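Local coordinates for amide synthase (Vibrio cholerae, PDB 1L5A), which probably forms amide bonds as a free-standing condensation enzyme of nonribosomal peptide synthesis, in the making of the siderophore vibriobactin, at residues 46-51 / 138-143. Numbering follows the deposited sequence.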
loop_
_atom_site.group_PDB
_atom_site.type_symbol
_atom_site.label_atom_id
_atom_site.label_comp_id
_atom_site.label_asym_id
_atom_site.label_seq_id
_atom_site.Cartn_x
_atom_site.Cartn_y
_atom_site.Cartn_z
ATOM N N VAL A 46 -8.752 25.922 17.025
ATOM C CA VAL A 46 -8.088 26.755 16.034
ATOM C C VAL A 46 -6.556 26.648 16.073
ATOM O O VAL A 46 -5.890 26.750 15.041
ATOM C CB VAL A 46 -8.561 28.238 16.196
ATOM C CG1 VAL A 46 -7.624 29.165 15.527
ATOM C CG2 VAL A 46 -9.941 28.416 15.571
ATOM N N SER A 47 -5.985 26.428 17.247
ATOM C CA SER A 47 -4.527 26.299 17.353
ATOM C C SER A 47 -4.018 25.091 16.626
ATOM O O SER A 47 -2.920 25.100 16.088
ATOM C CB SER A 47 -4.087 26.184 18.798
ATOM O OG SER A 47 -4.314 27.426 19.434
ATOM N N GLU A 48 -4.829 24.045 16.610
ATOM C CA GLU A 48 -4.457 22.805 15.955
ATOM C C GLU A 48 -4.496 22.841 14.427
ATOM O O GLU A 48 -3.969 21.930 13.785
ATOM C CB GLU A 48 -5.355 21.674 16.458
ATOM C CG GLU A 48 -5.250 21.387 17.963
ATOM C CD GLU A 48 -6.148 20.243 18.387
ATOM O OE1 GLU A 48 -6.583 19.472 17.502
ATOM O OE2 GLU A 48 -6.411 20.103 19.598
ATOM N N ILE A 49 -5.105 23.878 13.844
ATOM C CA ILE A 49 -5.228 23.962 12.391
ATOM C C ILE A 49 -4.171 24.852 11.783
ATOM O O ILE A 49 -4.360 26.053 11.675
ATOM C CB ILE A 49 -6.622 24.500 11.991
ATOM C CG1 ILE A 49 -7.701 23.738 12.754
ATOM C CG2 ILE A 49 -6.855 24.323 10.486
ATOM C CD1 ILE A 49 -9.110 24.154 12.378
ATOM N N ASP A 50 -3.060 24.267 11.364
ATOM C CA ASP A 50 -1.973 25.047 10.793
ATOM C C ASP A 50 -2.343 25.912 9.598
ATOM O O ASP A 50 -1.875 27.041 9.468
ATOM C CB ASP A 50 -0.829 24.135 10.386
ATOM C CG ASP A 50 -0.075 23.587 11.566
ATOM O OD1 ASP A 50 -0.004 24.288 12.590
ATOM O OD2 ASP A 50 0.470 22.464 11.465
ATOM N N LEU A 51 -3.174 25.384 8.714
ATOM C CA LEU A 51 -3.536 26.137 7.525
ATOM C C LEU A 51 -4.277 27.452 7.845
ATOM O O LEU A 51 -4.204 28.398 7.070
ATOM C CB LEU A 51 -4.347 25.249 6.569
ATOM C CG LEU A 51 -4.243 25.618 5.090
ATOM C CD1 LEU A 51 -2.773 25.686 4.658
ATOM C CD2 LEU A 51 -5.002 24.593 4.264
ATOM N N GLU A 138 -15.597 21.519 13.296
ATOM C CA GLU A 138 -16.746 21.526 14.190
ATOM C C GLU A 138 -16.701 20.408 15.196
ATOM O O GLU A 138 -16.958 20.621 16.374
ATOM C CB GLU A 138 -18.053 21.487 13.373
ATOM C CG GLU A 138 -18.154 22.694 12.418
ATOM C CD GLU A 138 -19.335 22.634 11.479
ATOM O OE1 GLU A 138 -19.738 21.509 11.102
ATOM O OE2 GLU A 138 -19.847 23.719 11.100
ATOM N N GLN A 139 -16.362 19.215 14.734
ATOM C CA GLN A 139 -16.283 18.072 15.622
ATOM C C GLN A 139 -15.170 18.275 16.659
ATOM O O GLN A 139 -15.327 17.943 17.841
ATOM C CB GLN A 139 -16.056 16.795 14.803
ATOM C CG GLN A 139 -17.232 16.408 13.883
ATOM C CD GLN A 139 -18.559 16.304 14.636
ATOM O OE1 GLN A 139 -18.665 15.586 15.633
ATOM N NE2 GLN A 139 -19.574 17.030 14.165
ATOM N N ARG A 140 -14.053 18.842 16.225
ATOM C CA ARG A 140 -12.955 19.099 17.136
ATOM C C ARG A 140 -13.434 20.111 18.203
ATOM O O ARG A 140 -13.187 19.941 19.398
ATOM C CB ARG A 140 -11.764 19.651 16.355
ATOM C CG ARG A 140 -10.471 19.702 17.148
ATOM C CD ARG A 140 -10.191 18.379 17.824
ATOM N NE ARG A 140 -8.943 18.420 18.574
ATOM C CZ ARG A 140 -8.610 17.573 19.545
ATOM N NH1 ARG A 140 -9.429 16.602 19.902
ATOM N NH2 ARG A 140 -7.457 17.716 20.175
ATOM N N LEU A 141 -14.144 21.150 17.781
ATOM C CA LEU A 141 -14.625 22.132 18.740
ATOM C C LEU A 141 -15.458 21.394 19.774
ATOM O O LEU A 141 -15.335 21.620 20.980
ATOM C CB LEU A 141 -15.466 23.189 18.044
ATOM C CG LEU A 141 -16.244 24.102 18.974
ATOM C CD1 LEU A 141 -15.278 25.011 19.748
ATOM C CD2 LEU A 141 -17.229 24.929 18.131
ATOM N N SER A 142 -16.312 20.512 19.282
ATOM C CA SER A 142 -17.151 19.702 20.137
ATOM C C SER A 142 -16.276 18.908 21.124
ATOM O O SER A 142 -16.487 18.949 22.335
ATOM C CB SER A 142 -17.939 18.721 19.275
ATOM O OG SER A 142 -18.808 17.939 20.062
ATOM N N GLN A 143 -15.291 18.186 20.592
ATOM C CA GLN A 143 -14.416 17.377 21.415
ATOM C C GLN A 143 -13.740 18.152 22.530
ATOM O O GLN A 143 -13.771 17.737 23.694
ATOM C CB GLN A 143 -13.363 16.687 20.553
ATOM C CG GLN A 143 -13.965 15.811 19.501
ATOM C CD GLN A 143 -12.927 15.133 18.615
ATOM O OE1 GLN A 143 -11.851 15.680 18.346
ATOM N NE2 GLN A 143 -13.262 13.939 18.139
#
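Glu48, near the C-terminal end of helix 35-47, faces Arg140 on helix 131-150; between residues 46-51 and 138-143 only these two side chains touch, the backbones of the two segments standing well apart. A backbone bond joins Ile49 N to Val46 O before a short 3-10 segment starts at Asp50. Glu48 reaches across with its chain extended beyond CG, while Arg140 leaves its helix with CG anti to the backbone N (chi1 -169°) and bends at chi2, which brings the NE side of the guanidinium to the carboxylate. The grip is side-on and bidentate: NE of Arg140 binds OE1 of Glu48 at 2.8 Å, and NH2 of Arg140 binds OE2 of Glu48 at 2.7 Å. The second bond lies near the guanidinium plane and uses the syn lone pair of OE2; the first is tilted out of that plane, and the two flat groups are turned 51° against each other.

Both helices belong to the N-terminal lobe of the V-shaped condensation fold, each of whose two lobes has a chloramphenicol acetyltransferase-like fold, and the salt bridge joins the region at the C-terminal end of helix 35-47 to the middle of helix 131-150. Farther round the guanidinium edge, NH1 of Arg140 donates to OE1 of Gln143, three residues further along the same helix, at 3.0 Å; NH1 lies above the carbonyl plane of Gln143 (38° out of it) and not on a lone pair. This third bond helps fix the rotation of the group. OE2 of Glu48 is also hydrogen-bonded to His144 NE2 of helix 131-150, and OE1 to Phe158 N; NH2 of Arg140 also donates to Thr155 O, and these last two partners lie in the loop after that helix.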